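Local coordinates for protein KLLA0F20702p (Kluyveromyces lactis, PDB 5Y5A) that is the Est1 telomerase subunit, here its helical N-terminal part, and probably helps recruit telomerase to telomeres by binding Cdc13, at residues A78-W86 with A187-S198. Residues are numbered along the deposited sequence; the frame is centred on the assembly and turned at random.
Sequences AHRILDLTW and ASQRCLLYIGCS
H79, L82, D83 and W86 on one helix meet A187, R190, Y194 and C197 on another that runs nearly parallel to it; the axes of segments 78-86 and 187-198 lie 21° apart and approach to 8.7 Å. The pair belongs to the all-helical, TPR-like Est1 region, and it illustrates how parallel helices in such bundles can share one seam between an apolar strip, a charged grip and an aromatic stack. The backbones draw nearest at H79 and A187. Beside them L82 CD1 packs against A187 O and C191 SG, while helix 113-144 packs against C191 and helix 33-53 against A78.

R190, bent at its second torsion (chi2 -54°), swings its guanidinium round to D83 and takes the carboxylate side-on: NE gives a hydrogen bond to D83 OD1 at 2.8 Å and NH2 one to D83 OD2 at 3.2 Å. Both oxygens accept through syn lone pairs, near the guanidinium plane, in a salt bridge. R190 NH1 turns back along its own helix to Q189 OE1, which helps fix the rotation of the group. With a leucine here, D83 would probably lose its charged mate and Q189 OE1 a donor, leaving the carboxylate freer to turn.

Y194 OH also donates to D83 OD1, which lies in the plane of the phenol and at its edge, though the modelled 2.4 Å is so short that the exact length is doubtful. That phenol makes an offset stack with the five-membered ring of W86, centroids 4.4 Å apart. W86 CB lies over the centre of the tyrosine ring as a CH-pi contact, and with CG anti to the backbone N (chi1 175°) the indole is laid along the same face. At the far end of the indole, W86 CH2 rests 3.5 Å from C197 CB.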
loop_
_atom_site.group_PDB
_atom_site.type_symbol
_atom_site.label_atom_id
_atom_site.label_comp_id
_atom_site.label_asym_id
_atom_site.label_seq_id
_atom_site.Cartn_x
_atom_site.Cartn_y
_atom_site.Cartn_z
ATOM N N ALA A 78 -9.485 -20.173 13.560
ATOM C CA ALA A 78 -8.030 -20.146 13.391
ATOM C C ALA A 78 -7.421 -18.745 13.429
ATOM O O ALA A 78 -6.584 -18.455 14.284
ATOM C CB ALA A 78 -7.650 -20.829 12.104
ATOM N N HIS A 79 -7.833 -17.880 12.510
ATOM C CA HIS A 79 -7.246 -16.546 12.435
ATOM C C HIS A 79 -7.658 -15.698 13.638
ATOM O O HIS A 79 -6.985 -14.728 13.983
ATOM C CB HIS A 79 -7.640 -15.853 11.125
ATOM C CG HIS A 79 -9.006 -15.241 11.148
ATOM N ND1 HIS A 79 -9.214 -13.901 11.398
ATOM C CD2 HIS A 79 -10.230 -15.782 10.949
ATOM C CE1 HIS A 79 -10.509 -13.644 11.354
ATOM N NE2 HIS A 79 -11.148 -14.768 11.084
ATOM N N ARG A 80 -8.762 -16.070 14.276
ATOM C CA ARG A 80 -9.210 -15.388 15.483
ATOM C C ARG A 80 -8.336 -15.794 16.666
ATOM O O ARG A 80 -7.986 -14.973 17.516
ATOM C CB ARG A 80 -10.682 -15.702 15.763
ATOM C CG ARG A 80 -11.640 -15.124 14.731
ATOM C CD ARG A 80 -13.087 -15.531 14.993
ATOM N NE ARG A 80 -14.020 -14.777 14.154
ATOM C CZ ARG A 80 -15.326 -15.022 14.070
ATOM N NH1 ARG A 80 -15.868 -16.013 14.768
ATOM N NH2 ARG A 80 -16.091 -14.278 13.281
ATOM N N ILE A 81 -7.981 -17.071 16.710
ATOM C CA ILE A 81 -7.099 -17.580 17.750
ATOM C C ILE A 81 -5.749 -16.873 17.682
ATOM O O ILE A 81 -5.166 -16.529 18.709
ATOM C CB ILE A 81 -6.909 -19.101 17.624
ATOM C CG1 ILE A 81 -8.202 -19.821 18.010
ATOM C CG2 ILE A 81 -5.767 -19.579 18.497
ATOM C CD1 ILE A 81 -8.194 -21.287 17.691
ATOM N N LEU A 82 -5.275 -16.628 16.465
ATOM C CA LEU A 82 -3.987 -15.978 16.267
ATOM C C LEU A 82 -4.033 -14.488 16.614
ATOM O O LEU A 82 -3.036 -13.923 17.061
ATOM C CB LEU A 82 -3.518 -16.169 14.823
ATOM C CG LEU A 82 -3.273 -17.619 14.407
ATOM C CD1 LEU A 82 -3.101 -17.736 12.904
ATOM C CD2 LEU A 82 -2.053 -18.182 15.132
ATOM N N ASP A 83 -5.183 -13.854 16.391
ATOM C CA ASP A 83 -5.346 -12.436 16.715
ATOM C C ASP A 83 -5.396 -12.241 18.232
ATOM O O ASP A 83 -4.774 -11.329 18.767
ATOM C CB ASP A 83 -6.605 -11.862 16.055
ATOM C CG ASP A 83 -6.419 -11.584 14.565
ATOM O OD1 ASP A 83 -5.271 -11.362 14.124
ATOM O OD2 ASP A 83 -7.425 -11.577 13.829
ATOM N N LEU A 84 -6.125 -13.108 18.927
ATOM C CA LEU A 84 -6.137 -13.071 20.384
ATOM C C LEU A 84 -4.762 -13.417 20.959
ATOM O O LEU A 84 -4.414 -13.008 22.075
ATOM C CB LEU A 84 -7.190 -14.032 20.939
ATOM C CG LEU A 84 -8.654 -13.634 20.750
ATOM C CD1 LEU A 84 -9.562 -14.730 21.269
ATOM C CD2 LEU A 84 -8.950 -12.319 21.451
ATOM N N THR A 85 -3.988 -14.180 20.193
ATOM C CA THR A 85 -2.650 -14.571 20.611
ATOM C C THR A 85 -1.704 -13.376 20.574
ATOM O O THR A 85 -0.957 -13.124 21.522
ATOM C CB THR A 85 -2.093 -15.692 19.725
ATOM O OG1 THR A 85 -2.885 -16.875 19.902
ATOM C CG2 THR A 85 -0.651 -15.983 20.103
ATOM N N TRP A 86 -1.747 -12.641 19.472
ATOM C CA TRP A 86 -0.952 -11.433 19.342
ATOM C C TRP A 86 -1.325 -10.419 20.408
ATOM O O TRP A 86 -0.470 -9.939 21.145
ATOM C CB TRP A 86 -1.130 -10.812 17.959
ATOM C CG TRP A 86 -0.422 -9.512 17.844
ATOM C CD1 TRP A 86 -0.986 -8.272 17.785
ATOM C CD2 TRP A 86 0.999 -9.317 17.804
ATOM N NE1 TRP A 86 -0.002 -7.315 17.699
ATOM C CE2 TRP A 86 1.219 -7.927 17.709
ATOM C CE3 TRP A 86 2.098 -10.179 17.834
ATOM C CZ2 TRP A 86 2.502 -7.386 17.641
ATOM C CZ3 TRP A 86 3.368 -9.637 17.769
ATOM C CH2 TRP A 86 3.560 -8.255 17.674
ATOM N N ALA A 187 -5.639 -17.495 8.213
ATOM C CA ALA A 187 -4.753 -17.959 9.278
ATOM C C ALA A 187 -3.303 -17.788 8.850
ATOM O O ALA A 187 -2.466 -17.337 9.629
ATOM C CB ALA A 187 -5.037 -19.407 9.632
ATOM N N SER A 188 -3.026 -18.136 7.597
ATOM C CA SER A 188 -1.691 -18.001 7.038
ATOM C C SER A 188 -1.262 -16.545 7.016
ATOM O O SER A 188 -0.146 -16.211 7.415
ATOM C CB SER A 188 -1.638 -18.590 5.633
ATOM O OG SER A 188 -1.892 -19.984 5.678
ATOM N N GLN A 189 -2.164 -15.684 6.561
ATOM C CA GLN A 189 -1.901 -14.255 6.507
ATOM C C GLN A 189 -1.583 -13.703 7.895
ATOM O O GLN A 189 -0.698 -12.863 8.053
ATOM C CB GLN A 189 -3.099 -13.518 5.898
ATOM C CG GLN A 189 -2.834 -12.056 5.573
ATOM C CD GLN A 189 -3.065 -11.134 6.752
ATOM O OE1 GLN A 189 -3.861 -11.430 7.642
ATOM N NE2 GLN A 189 -2.368 -10.005 6.762
ATOM N N ARG A 190 -2.302 -14.175 8.904
ATOM C CA ARG A 190 -2.030 -13.730 10.263
ATOM C C ARG A 190 -0.657 -14.196 10.729
ATOM O O ARG A 190 0.075 -13.437 11.370
ATOM C CB ARG A 190 -3.109 -14.223 11.217
ATOM C CG ARG A 190 -4.456 -13.557 10.985
ATOM C CD ARG A 190 -4.341 -12.036 11.013
ATOM N NE ARG A 190 -5.631 -11.435 11.325
ATOM C CZ ARG A 190 -6.472 -10.952 10.417
ATOM N NH1 ARG A 190 -6.148 -10.968 9.130
ATOM N NH2 ARG A 190 -7.630 -10.440 10.803
ATOM N N CYS A 191 -0.304 -15.435 10.396
ATOM C CA CYS A 191 1.002 -15.971 10.766
ATOM C C CYS A 191 2.109 -15.128 10.154
ATOM O O CYS A 191 3.070 -14.765 10.828
ATOM C CB CYS A 191 1.149 -17.423 10.318
ATOM S SG CYS A 191 0.139 -18.587 11.232
ATOM N N LEU A 192 1.966 -14.818 8.873
ATOM C CA LEU A 192 2.943 -13.993 8.189
ATOM C C LEU A 192 2.957 -12.571 8.754
ATOM O O LEU A 192 4.017 -11.960 8.871
ATOM C CB LEU A 192 2.658 -13.977 6.689
ATOM C CG LEU A 192 2.786 -15.342 6.001
ATOM C CD1 LEU A 192 2.142 -15.302 4.629
ATOM C CD2 LEU A 192 4.243 -15.777 5.895
ATOM N N LEU A 193 1.782 -12.053 9.111
ATOM C CA LEU A 193 1.684 -10.716 9.698
ATOM C C LEU A 193 2.399 -10.618 11.044
ATOM O O LEU A 193 3.140 -9.667 11.293
ATOM C CB LEU A 193 0.219 -10.301 9.875
ATOM C CG LEU A 193 -0.016 -8.939 10.551
ATOM C CD1 LEU A 193 0.515 -7.781 9.700
ATOM C CD2 LEU A 193 -1.488 -8.714 10.876
ATOM N N TYR A 194 2.183 -11.596 11.913
ATOM C CA TYR A 194 2.702 -11.493 13.270
ATOM C C TYR A 194 4.156 -11.952 13.368
ATOM O O TYR A 194 4.879 -11.561 14.283
ATOM C CB TYR A 194 1.812 -12.272 14.234
ATOM C CG TYR A 194 0.430 -11.673 14.335
ATOM C CD1 TYR A 194 0.262 -10.301 14.506
ATOM C CD2 TYR A 194 -0.711 -12.467 14.234
ATOM C CE1 TYR A 194 -1.008 -9.736 14.585
ATOM C CE2 TYR A 194 -1.983 -11.912 14.311
ATOM C CZ TYR A 194 -2.125 -10.548 14.487
ATOM O OH TYR A 194 -3.384 -9.995 14.571
ATOM N N ILE A 195 4.590 -12.773 12.423
ATOM C CA ILE A 195 6.014 -13.040 12.293
ATOM C C ILE A 195 6.692 -11.722 11.922
ATOM O O ILE A 195 7.715 -11.362 12.502
ATOM C CB ILE A 195 6.308 -14.131 11.240
ATOM C CG1 ILE A 195 6.025 -15.517 11.825
ATOM C CG2 ILE A 195 7.748 -14.057 10.775
ATOM C CD1 ILE A 195 6.203 -16.649 10.841
ATOM N N GLY A 196 6.088 -10.995 10.979
ATOM C CA GLY A 196 6.591 -9.698 10.551
ATOM C C GLY A 196 6.774 -8.719 11.697
ATOM O O GLY A 196 7.869 -8.185 11.903
ATOM N N CYS A 197 5.703 -8.494 12.454
ATOM C CA CYS A 197 5.754 -7.624 13.629
ATOM C C CYS A 197 6.810 -8.058 14.635
ATOM O O CYS A 197 7.528 -7.223 15.179
ATOM C CB CYS A 197 4.401 -7.584 14.333
ATOM S SG CYS A 197 3.035 -7.023 13.314
ATOM N N SER A 198 6.880 -9.361 14.896
ATOM C CA SER A 198 7.833 -9.900 15.863
ATOM C C SER A 198 9.258 -9.616 15.413
ATOM O O SER A 198 10.090 -9.186 16.203
ATOM C CB SER A 198 7.631 -11.402 16.049
ATOM O OG SER A 198 6.308 -11.683 16.460
#